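Local coordinates for aminotransferase, class V family protein (Trichomonas vaginalis, PDB 5F8V), which probably catalyses the pyridoxal-phosphate-dependent transfer of an amino group between O-phospho-L-serine and 2-oxoglutarate in serine biosynthesis, at residues A[28-31]-A[32-36]; A[17-20]-A[21-25]; A[99-102]-A[103-107]; A[299-302]-A[303-306]. All blocks are in the same frame, centred on the assembly; numbering follows the deposited sequence.

The four contacts form two pairs within one class-V aminotransferase chain. Interaction 2, in helix 18-26, and interaction 1, in the loop that follows it, are neighbours in sequence with centres about 15 Å apart, and both touch the second subunit. Interactions 3 and 4 also have centres about 15 Å apart, with nearest atoms about 7 Å apart; the first leads from strand 95-98 of the large mixed sheet into helix 103-115, the second into strand 304-307. Interactions 1 and 3 are about 43 Å apart between centres, on opposite sides of the chain's centre. The cofactor is bound covalently to K202, which belongs to none of the four contacts.

Interaction 1 of 4, residues A[28-31]-A[32-36]; sequences MTNW and RNSGM
W31 and S34 begin and end a type I' beta turn whose inner residues, R32 and N33, both have positive phi; S34 N donates to W31 O (3.0 Å), and W31 N to M36 O (2.8 Å) just beyond. The side chains reinforce this double closure. S34 OG reaches the same W31 O at 2.9 Å, in the carbonyl plane and on a lone pair, whereas the S34 N bond comes from above that plane, so two donors from one residue grip a single oxygen. The hydroxyl also accepts from M36 N at 3.2 Å, which makes S34 the head of an ST turn. N30 adds a further side-chain bond: its OD1 takes the N-H of G35 at 3.0 Å and a fairly straight 162°, the donor lying above the amide plane. This loop joins helices 18-26 and 46-63 and faces the dimer partner, where T29 O bonds to R5 of the second subunit. R32 runs alongside the indole of W31, pointing the same way. With its CG set between backbone N and carbonyl carbon (chi1 69°), that methylene sits over one face of the five-membered ring, 4.2 Å from the centroid, a CH-pi contact. Farther out, NE still lies over a face of the indole, and the guanidinium, its plane turned 72° from the ring, forms a salt bridge through NH1 with E50, while Y252 meets the W31 ring edge-to-face.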
loop_
_atom_site.group_PDB
_atom_site.type_symbol
_atom_site.label_atom_id
_atom_site.label_comp_id
_atom_site.label_asym_id
_atom_site.label_seq_id
_atom_site.Cartn_x
_atom_site.Cartn_y
_atom_site.Cartn_z
ATOM N N MET A 28 -5.726 -19.938 -4.353
ATOM C CA MET A 28 -4.791 -18.962 -4.935
ATOM C C MET A 28 -4.908 -18.832 -6.452
ATOM O O MET A 28 -4.720 -17.742 -6.983
ATOM C CB MET A 28 -3.345 -19.308 -4.550
ATOM C CG MET A 28 -2.252 -18.392 -5.101
ATOM S SD MET A 28 -2.385 -16.657 -4.619
ATOM C CE MET A 28 -2.077 -16.808 -2.869
ATOM N N THR A 29 -5.201 -19.933 -7.141
ATOM C CA THR A 29 -5.344 -19.930 -8.605
ATOM C C THR A 29 -6.790 -19.753 -9.071
ATOM O O THR A 29 -7.031 -19.406 -10.233
ATOM C CB THR A 29 -4.766 -21.216 -9.238
ATOM O OG1 THR A 29 -5.627 -22.325 -8.968
ATOM C CG2 THR A 29 -3.382 -21.509 -8.696
ATOM N N ASN A 30 -7.748 -19.998 -8.180
ATOM C CA ASN A 30 -9.155 -19.866 -8.514
ATOM C C ASN A 30 -9.978 -19.466 -7.299
ATOM O O ASN A 30 -10.299 -20.304 -6.446
ATOM C CB ASN A 30 -9.681 -21.168 -9.128
ATOM C CG ASN A 30 -10.950 -20.957 -9.933
ATOM O OD1 ASN A 30 -11.811 -20.153 -9.558
ATOM N ND2 ASN A 30 -11.070 -21.661 -11.055
ATOM N N TRP A 31 -10.328 -18.181 -7.245
ATOM C CA TRP A 31 -11.044 -17.595 -6.117
ATOM C C TRP A 31 -12.554 -17.623 -6.360
ATOM O O TRP A 31 -13.031 -17.096 -7.367
ATOM C CB TRP A 31 -10.561 -16.164 -5.890
ATOM C CG TRP A 31 -11.287 -15.444 -4.819
ATOM C CD1 TRP A 31 -11.439 -15.834 -3.523
ATOM C CD2 TRP A 31 -11.963 -14.191 -4.946
ATOM N NE1 TRP A 31 -12.176 -14.905 -2.835
ATOM C CE2 TRP A 31 -12.507 -13.883 -3.684
ATOM C CE3 TRP A 31 -12.160 -13.297 -6.008
ATOM C CZ2 TRP A 31 -13.241 -12.711 -3.451
ATOM C CZ3 TRP A 31 -12.891 -12.132 -5.777
ATOM C CH2 TRP A 31 -13.420 -11.851 -4.511
ATOM N N ARG A 32 -13.274 -18.226 -5.413
ATOM C CA ARG A 32 -14.719 -18.512 -5.485
ATOM C C ARG A 32 -15.238 -18.959 -6.859
ATOM O O ARG A 32 -16.279 -18.496 -7.326
ATOM C CB ARG A 32 -15.551 -17.355 -4.907
ATOM C CG ARG A 32 -15.548 -16.066 -5.726
ATOM C CD ARG A 32 -16.886 -15.331 -5.667
ATOM N NE ARG A 32 -16.828 -14.094 -4.887
ATOM C CZ ARG A 32 -17.833 -13.225 -4.761
ATOM N NH1 ARG A 32 -19.016 -13.433 -5.350
ATOM N NH2 ARG A 32 -17.651 -12.131 -4.033
ATOM N N ASN A 33 -14.496 -19.869 -7.485
ATOM C CA ASN A 33 -14.876 -20.468 -8.764
ATOM C C ASN A 33 -15.013 -19.437 -9.913
ATOM O O ASN A 33 -15.791 -19.639 -10.843
ATOM C CB ASN A 33 -16.168 -21.301 -8.571
ATOM C CG ASN A 33 -16.149 -22.631 -9.318
ATOM O OD1 ASN A 33 -15.088 -23.180 -9.640
ATOM N ND2 ASN A 33 -17.335 -23.167 -9.576
ATOM N N SER A 34 -14.240 -18.346 -9.841
ATOM C CA SER A 34 -14.293 -17.261 -10.834
ATOM C C SER A 34 -13.450 -17.546 -12.075
ATOM O O SER A 34 -13.653 -16.923 -13.119
ATOM C CB SER A 34 -13.808 -15.951 -10.215
ATOM O OG SER A 34 -12.411 -15.993 -9.951
ATOM N N GLY A 35 -12.507 -18.475 -11.948
ATOM C CA GLY A 35 -11.524 -18.747 -12.984
ATOM C C GLY A 35 -10.243 -17.939 -12.847
ATOM O O GLY A 35 -9.358 -18.043 -13.699
ATOM N N MET A 36 -10.121 -17.157 -11.775
ATOM C CA MET A 36 -8.935 -16.323 -11.566
ATOM C C MET A 36 -8.630 -16.129 -10.086
ATOM O O MET A 36 -9.488 -16.317 -9.226
ATOM C CB MET A 36 -9.099 -14.969 -12.271
ATOM C CG MET A 36 -10.480 -14.351 -12.163
ATOM S SD MET A 36 -10.815 -13.115 -13.434
ATOM C CE MET A 36 -12.538 -12.792 -13.092
#

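Interaction 2 of 4, residues A[17-20]-A[21-25]; sequences PLEC and LERAA
E19 and R23 form a salt bridge one turn apart, an i to i+4 contact in the opening turns of helix 18-26, with P17 at the N-cap. The alpha-helical path is documented by L21 N to P17 O at 3.2 Å and E22 N to L18 O at 2.8 Å, the second bond running nearly along the C=O axis. One side of the helix packs on helix 248-263, where W260 touches P17 and C20. Another meets the second subunit: L18 and E22 pack on its T29, L21 on its S37. On that side L18 CG, held anti to the backbone N (chi1 -175°), lies 3.7 Å from E22 OE2, the two side chains crossing at a slant, and L18 CD1 comes within 4.3 Å of L21 CD1. E19 and R23 run side by side in the same direction. E263 shares the charge of R23 through NH2. Toward E19 the pairing is purely ionic: OE2 stands 3.1 Å from R23 NH2 but well out of the guanidinium plane, with no N-H aimed at it and the two planes 87° apart. It is E19 CB that covers a guanidinium face, 4.0 Å above the plane of R23 and over its centre.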
loop_
_atom_site.group_PDB
_atom_site.type_symbol
_atom_site.label_atom_id
_atom_site.label_comp_id
_atom_site.label_asym_id
_atom_site.label_seq_id
_atom_site.Cartn_x
_atom_site.Cartn_y
_atom_site.Cartn_z
ATOM N N PRO A 17 -2.995 -16.238 11.479
ATOM C CA PRO A 17 -3.585 -17.565 11.700
ATOM C C PRO A 17 -3.264 -18.529 10.562
ATOM O O PRO A 17 -3.443 -18.177 9.392
ATOM C CB PRO A 17 -5.090 -17.271 11.767
ATOM C CG PRO A 17 -5.177 -15.854 12.187
ATOM C CD PRO A 17 -4.028 -15.185 11.495
ATOM N N LEU A 18 -2.763 -19.723 10.899
ATOM C CA LEU A 18 -2.370 -20.710 9.885
ATOM C C LEU A 18 -3.538 -21.080 8.960
ATOM O O LEU A 18 -3.351 -21.215 7.749
ATOM C CB LEU A 18 -1.784 -21.967 10.545
ATOM C CG LEU A 18 -1.210 -23.055 9.631
ATOM C CD1 LEU A 18 -0.174 -22.509 8.658
ATOM C CD2 LEU A 18 -0.612 -24.173 10.469
ATOM N N GLU A 19 -4.732 -21.204 9.536
ATOM C CA GLU A 19 -5.975 -21.442 8.784
ATOM C C GLU A 19 -6.158 -20.421 7.657
ATOM O O GLU A 19 -6.574 -20.778 6.562
ATOM C CB GLU A 19 -7.208 -21.346 9.698
ATOM C CG GLU A 19 -7.323 -22.373 10.822
ATOM C CD GLU A 19 -8.328 -21.935 11.887
ATOM O OE1 GLU A 19 -7.920 -21.689 13.047
ATOM O OE2 GLU A 19 -9.531 -21.811 11.552
ATOM N N CYS A 20 -5.874 -19.154 7.947
ATOM C CA CYS A 20 -5.983 -18.091 6.953
ATOM C C CYS A 20 -4.944 -18.246 5.844
ATOM O O CYS A 20 -5.253 -18.067 4.668
ATOM C CB CYS A 20 -5.881 -16.717 7.609
ATOM S SG CYS A 20 -7.245 -16.357 8.740
ATOM N N LEU A 21 -3.722 -18.614 6.212
ATOM C CA LEU A 21 -2.683 -18.881 5.218
ATOM C C LEU A 21 -3.077 -20.085 4.344
ATOM O O LEU A 21 -2.942 -20.047 3.115
ATOM C CB LEU A 21 -1.328 -19.101 5.897
ATOM C CG LEU A 21 -0.765 -17.936 6.721
ATOM C CD1 LEU A 21 0.374 -18.400 7.617
ATOM C CD2 LEU A 21 -0.320 -16.778 5.835
ATOM N N GLU A 22 -3.596 -21.137 4.979
ATOM C CA GLU A 22 -4.025 -22.344 4.257
ATOM C C GLU A 22 -5.212 -22.078 3.328
ATOM O O GLU A 22 -5.223 -22.555 2.196
ATOM C CB GLU A 22 -4.354 -23.470 5.240
ATOM C CG GLU A 22 -3.111 -24.000 5.935
ATOM C CD GLU A 22 -3.397 -24.958 7.074
ATOM O OE1 GLU A 22 -4.515 -24.929 7.642
ATOM O OE2 GLU A 22 -2.476 -25.732 7.411
ATOM N N ARG A 23 -6.197 -21.321 3.813
ATOM C CA ARG A 23 -7.344 -20.897 2.998
ATOM C C ARG A 23 -6.889 -20.084 1.774
ATOM O O ARG A 23 -7.334 -20.342 0.656
ATOM C CB ARG A 23 -8.359 -20.092 3.831
ATOM C CG ARG A 23 -9.183 -20.937 4.799
ATOM C CD ARG A 23 -9.774 -20.126 5.957
ATOM N NE ARG A 23 -10.352 -20.993 6.994
ATOM C CZ ARG A 23 -10.857 -20.587 8.164
ATOM N NH1 ARG A 23 -10.875 -19.300 8.505
ATOM N NH2 ARG A 23 -11.348 -21.485 9.016
ATOM N N ALA A 24 -5.988 -19.128 1.988
ATOM C CA ALA A 24 -5.467 -18.295 0.890
ATOM C C ALA A 24 -4.709 -19.094 -0.166
ATOM O O ALA A 24 -4.888 -18.873 -1.367
ATOM C CB ALA A 24 -4.582 -17.190 1.439
ATOM N N ALA A 25 -3.868 -20.020 0.280
ATOM C CA ALA A 25 -3.122 -20.888 -0.636
ATOM C C ALA A 25 -4.040 -21.823 -1.443
ATOM O O ALA A 25 -3.841 -21.994 -2.651
ATOM C CB ALA A 25 -2.086 -21.700 0.125
#

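Interaction 3 of 4, residues A[99-102]-A[103-107]; sequences LCTG and TWSKK
The flat groups meeting S105 are backbone peptides, not rings: the N-H groups of T101 and G102 converge on its hydroxyl, and no aromatic face or edge takes part between the two segments. The site is the loop-to-helix junction of a beta-alpha-beta unit, in which strand 95-98 runs into helix 103-115 and the chain returns as the parallel neighbour 121-124 in the large mixed sheet. G102 holds the N-cap position. Its carbonyl O receives K106 N at 3.2 Å, the first i to i+4 helical bond across the junction.

S105 turns its side chain back toward the incoming loop. With OG placed between the backbone N and the carbonyl carbon (chi1 52°), the oxygen accepts from T101 N at 3.0 Å, though at a bent 132°, and more weakly from G102 N at 3.3 Å. The hydroxyl is also bonded to E157 OE2, probably as the donor, since a carboxylate is normally an acceptor. E157 has a second hold on this helix start, its OE1 taking the N-H of W104, while T103 OG1 bonds to Q160. One carboxylate thus ties two successive residues of the first turn to the strand region beside it.

Around these buried polar groups the fit is close. S105 CB lies 3.4 Å from L99 O, and the side chain of L99 packs into the interior against F151 and W142. K106 carries its amine away from the loop to a salt bridge with D110, but its CB touches G102 O at 3.2 Å, and C100 SG stands 3.8 Å from K106 CA.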
loop_
_atom_site.group_PDB
_atom_site.type_symbol
_atom_site.label_atom_id
_atom_site.label_comp_id
_atom_site.label_asym_id
_atom_site.label_seq_id
_atom_site.Cartn_x
_atom_site.Cartn_y
_atom_site.Cartn_z
ATOM N N LEU A 99 -0.393 13.556 22.850
ATOM C CA LEU A 99 0.156 12.936 24.059
ATOM C C LEU A 99 1.165 11.891 23.598
ATOM O O LEU A 99 0.797 10.917 22.935
ATOM C CB LEU A 99 -0.934 12.291 24.910
ATOM C CG LEU A 99 -0.448 11.494 26.136
ATOM C CD1 LEU A 99 0.026 12.407 27.245
ATOM C CD2 LEU A 99 -1.529 10.551 26.645
ATOM N N CYS A 100 2.426 12.098 23.957
ATOM C CA CYS A 100 3.519 11.223 23.539
ATOM C C CYS A 100 3.910 10.300 24.683
ATOM O O CYS A 100 4.579 10.716 25.624
ATOM C CB CYS A 100 4.711 12.062 23.076
ATOM S SG CYS A 100 4.340 13.184 21.704
ATOM N N THR A 101 3.459 9.049 24.616
ATOM C CA THR A 101 3.759 8.054 25.642
ATOM C C THR A 101 4.910 7.119 25.253
ATOM O O THR A 101 5.359 6.323 26.069
ATOM C CB THR A 101 2.523 7.199 25.952
ATOM O OG1 THR A 101 2.050 6.592 24.744
ATOM C CG2 THR A 101 1.417 8.065 26.573
ATOM N N GLY A 102 5.364 7.201 24.009
ATOM C CA GLY A 102 6.423 6.327 23.516
ATOM C C GLY A 102 6.861 6.734 22.126
ATOM O O GLY A 102 6.634 7.868 21.702
ATOM N N THR A 103 7.460 5.797 21.402
ATOM C CA THR A 103 8.082 6.098 20.112
ATOM C C THR A 103 7.081 6.478 19.010
ATOM O O THR A 103 7.334 7.413 18.283
ATOM C CB THR A 103 8.959 4.920 19.646
ATOM O OG1 THR A 103 9.921 4.632 20.669
ATOM C CG2 THR A 103 9.675 5.226 18.352
ATOM N N TRP A 104 5.961 5.775 18.886
ATOM C CA TRP A 104 5.064 6.010 17.743
ATOM C C TRP A 104 4.236 7.290 17.873
ATOM O O TRP A 104 4.086 8.027 16.894
ATOM C CB TRP A 104 4.176 4.796 17.462
ATOM C CG TRP A 104 4.976 3.594 17.060
ATOM C CD1 TRP A 104 5.103 2.429 17.750
ATOM C CD2 TRP A 104 5.799 3.465 15.895
ATOM N NE1 TRP A 104 5.939 1.571 17.083
ATOM C CE2 TRP A 104 6.378 2.179 15.937
ATOM C CE3 TRP A 104 6.102 4.313 14.818
ATOM C CZ2 TRP A 104 7.246 1.713 14.939
ATOM C CZ3 TRP A 104 6.972 3.847 13.819
ATOM C CH2 TRP A 104 7.531 2.563 13.894
ATOM N N SER A 105 3.700 7.552 19.061
ATOM C CA SER A 105 3.015 8.830 19.314
ATOM C C SER A 105 3.965 10.010 19.120
ATOM O O SER A 105 3.578 11.022 18.529
ATOM C CB SER A 105 2.409 8.871 20.713
ATOM O OG SER A 105 3.366 8.538 21.691
ATOM N N LYS A 106 5.211 9.854 19.579
ATOM C CA LYS A 106 6.248 10.872 19.366
ATOM C C LYS A 106 6.518 11.063 17.879
ATOM O O LYS A 106 6.643 12.198 17.426
ATOM C CB LYS A 106 7.556 10.524 20.091
ATOM C CG LYS A 106 8.583 11.667 20.104
ATOM C CD LYS A 106 9.997 11.172 20.399
ATOM C CE LYS A 106 10.987 12.332 20.503
ATOM N NZ LYS A 106 11.139 13.077 19.217
ATOM N N LYS A 107 6.627 9.964 17.132
ATOM C CA LYS A 107 6.756 10.050 15.668
ATOM C C LYS A 107 5.580 10.790 15.024
ATOM O O LYS A 107 5.775 11.596 14.120
ATOM C CB LYS A 107 6.900 8.665 15.012
ATOM C CG LYS A 107 8.237 7.937 15.190
ATOM C CD LYS A 107 9.477 8.808 15.024
ATOM C CE LYS A 107 9.634 9.380 13.616
ATOM N NZ LYS A 107 10.237 10.751 13.634
#

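Interaction 4 of 4, residues A[299-302]-A[303-306]; sequences WRSR and MNMP
S301 OG accepts hydrogen bonds from two successive backbone N-H groups, M303 N and N304 N, each at 3.0 Å. The bond to the residue two on defines an ST turn, and it leads directly into strand 304-307, which pairs antiparallel with strand 345-348. The N304 bond is the straighter, 160° against 145°. The torsion of S301 puts OG anti to the backbone N (chi1 176°), beside its own carbonyl carbon, where both N-H groups meet it. The same hydroxyl bonds to N156 OD1, so three polar partners fix its rotation. N156 returns to the turn through ND2, which bonds to N304 OD1, and N304 ND2 continues to S348 and Y350.

Charge is concentrated at R302, whose guanidinium is buried yet well supplied with partners: NH1 forms a salt bridge with D271 of helix 267-286, while NH2 meets both E163 of strand 162-163 and S184.

Van der Waals contacts come from the two methionines. M303 runs beside R302 in the same direction and lays CE over one face of the guanidinium, 3.9 Å above its plane and offset toward the rim, with CE 4.0 Å from R302 NH1. M305 approaches from the strand side; its bent chain packs on V281 and Y282 of helix 267-286, and its CG lies 4.0 Å from S301 O, an oxygen that also bonds to Y282 OH. The methyl end goes farther along the turn, bringing M305 CE to 3.2 Å from R302 O.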
loop_
_atom_site.group_PDB
_atom_site.type_symbol
_atom_site.label_atom_id
_atom_site.label_comp_id
_atom_site.label_asym_id
_atom_site.label_seq_id
_atom_site.Cartn_x
_atom_site.Cartn_y
_atom_site.Cartn_z
ATOM N N TRP A 299 -0.506 -0.068 33.331
ATOM C CA TRP A 299 -0.112 0.337 31.968
ATOM C C TRP A 299 0.555 -0.770 31.113
ATOM O O TRP A 299 0.973 -0.503 29.980
ATOM C CB TRP A 299 0.832 1.533 32.056
ATOM C CG TRP A 299 0.250 2.709 32.770
ATOM C CD1 TRP A 299 0.678 3.245 33.953
ATOM C CD2 TRP A 299 -0.866 3.498 32.349
ATOM N NE1 TRP A 299 -0.104 4.321 34.294
ATOM C CE2 TRP A 299 -1.059 4.502 33.326
ATOM C CE3 TRP A 299 -1.721 3.459 31.239
ATOM C CZ2 TRP A 299 -2.084 5.458 33.233
ATOM C CZ3 TRP A 299 -2.741 4.419 31.140
ATOM C CH2 TRP A 299 -2.912 5.402 32.139
ATOM N N ARG A 300 0.636 -1.998 31.622
ATOM C CA ARG A 300 1.310 -3.076 30.893
ATOM C C ARG A 300 0.516 -3.540 29.672
ATOM O O ARG A 300 -0.660 -3.880 29.779
ATOM C CB ARG A 300 1.618 -4.264 31.801
ATOM C CG ARG A 300 2.896 -4.085 32.599
ATOM C CD ARG A 300 3.174 -5.274 33.505
ATOM N NE ARG A 300 4.574 -5.301 33.946
ATOM C CZ ARG A 300 5.085 -6.194 34.790
ATOM N NH1 ARG A 300 4.325 -7.147 35.323
ATOM N NH2 ARG A 300 6.374 -6.132 35.113
ATOM N N SER A 301 1.183 -3.540 28.520
ATOM C CA SER A 301 0.598 -3.993 27.271
ATOM C C SER A 301 0.315 -5.490 27.290
ATOM O O SER A 301 1.111 -6.279 27.818
ATOM C CB SER A 301 1.530 -3.654 26.111
ATOM O OG SER A 301 1.060 -4.145 24.872
ATOM N N ARG A 302 -0.834 -5.865 26.720
ATOM C CA ARG A 302 -1.149 -7.265 26.471
ATOM C C ARG A 302 -0.458 -7.760 25.204
ATOM O O ARG A 302 -0.328 -8.959 25.025
ATOM C CB ARG A 302 -2.660 -7.483 26.306
ATOM C CG ARG A 302 -3.519 -7.094 27.507
ATOM C CD ARG A 302 -4.978 -6.837 27.121
ATOM N NE ARG A 302 -5.042 -5.875 26.020
ATOM C CZ ARG A 302 -5.530 -6.100 24.798
ATOM N NH1 ARG A 302 -6.127 -7.248 24.479
ATOM N NH2 ARG A 302 -5.449 -5.130 23.883
ATOM N N MET A 303 -0.062 -6.842 24.320
ATOM C CA MET A 303 0.404 -7.162 22.970
ATOM C C MET A 303 1.927 -7.200 22.842
ATOM O O MET A 303 2.456 -7.992 22.070
ATOM C CB MET A 303 -0.135 -6.130 21.974
ATOM C CG MET A 303 -1.656 -6.025 21.870
ATOM S SD MET A 303 -2.424 -7.426 21.011
ATOM C CE MET A 303 -2.858 -8.436 22.420
ATOM N N ASN A 304 2.622 -6.324 23.565
ATOM C CA ASN A 304 4.076 -6.209 23.474
ATOM C C ASN A 304 4.660 -6.166 24.877
ATOM O O ASN A 304 4.338 -5.273 25.665
ATOM C CB ASN A 304 4.465 -4.955 22.691
ATOM C CG ASN A 304 3.771 -4.866 21.339
ATOM O OD1 ASN A 304 2.688 -4.279 21.229
ATOM N ND2 ASN A 304 4.365 -5.491 20.308
ATOM N N MET A 305 5.507 -7.142 25.187
ATOM C CA MET A 305 6.030 -7.334 26.524
ATOM C C MET A 305 7.540 -7.212 26.476
ATOM O O MET A 305 8.223 -8.224 26.342
ATOM C CB MET A 305 5.616 -8.718 27.037
ATOM C CG MET A 305 4.146 -8.783 27.408
ATOM S SD MET A 305 3.259 -10.208 26.802
ATOM C CE MET A 305 2.765 -9.672 25.171
ATOM N N PRO A 306 8.068 -5.968 26.560
ATOM C CA PRO A 306 9.517 -5.846 26.686
ATOM C C PRO A 306 9.994 -6.385 28.027
ATOM O O PRO A 306 9.236 -6.426 29.003
ATOM C CB PRO A 306 9.789 -4.339 26.557
ATOM C CG PRO A 306 8.478 -3.665 26.735
ATOM C CD PRO A 306 7.392 -4.662 26.474
#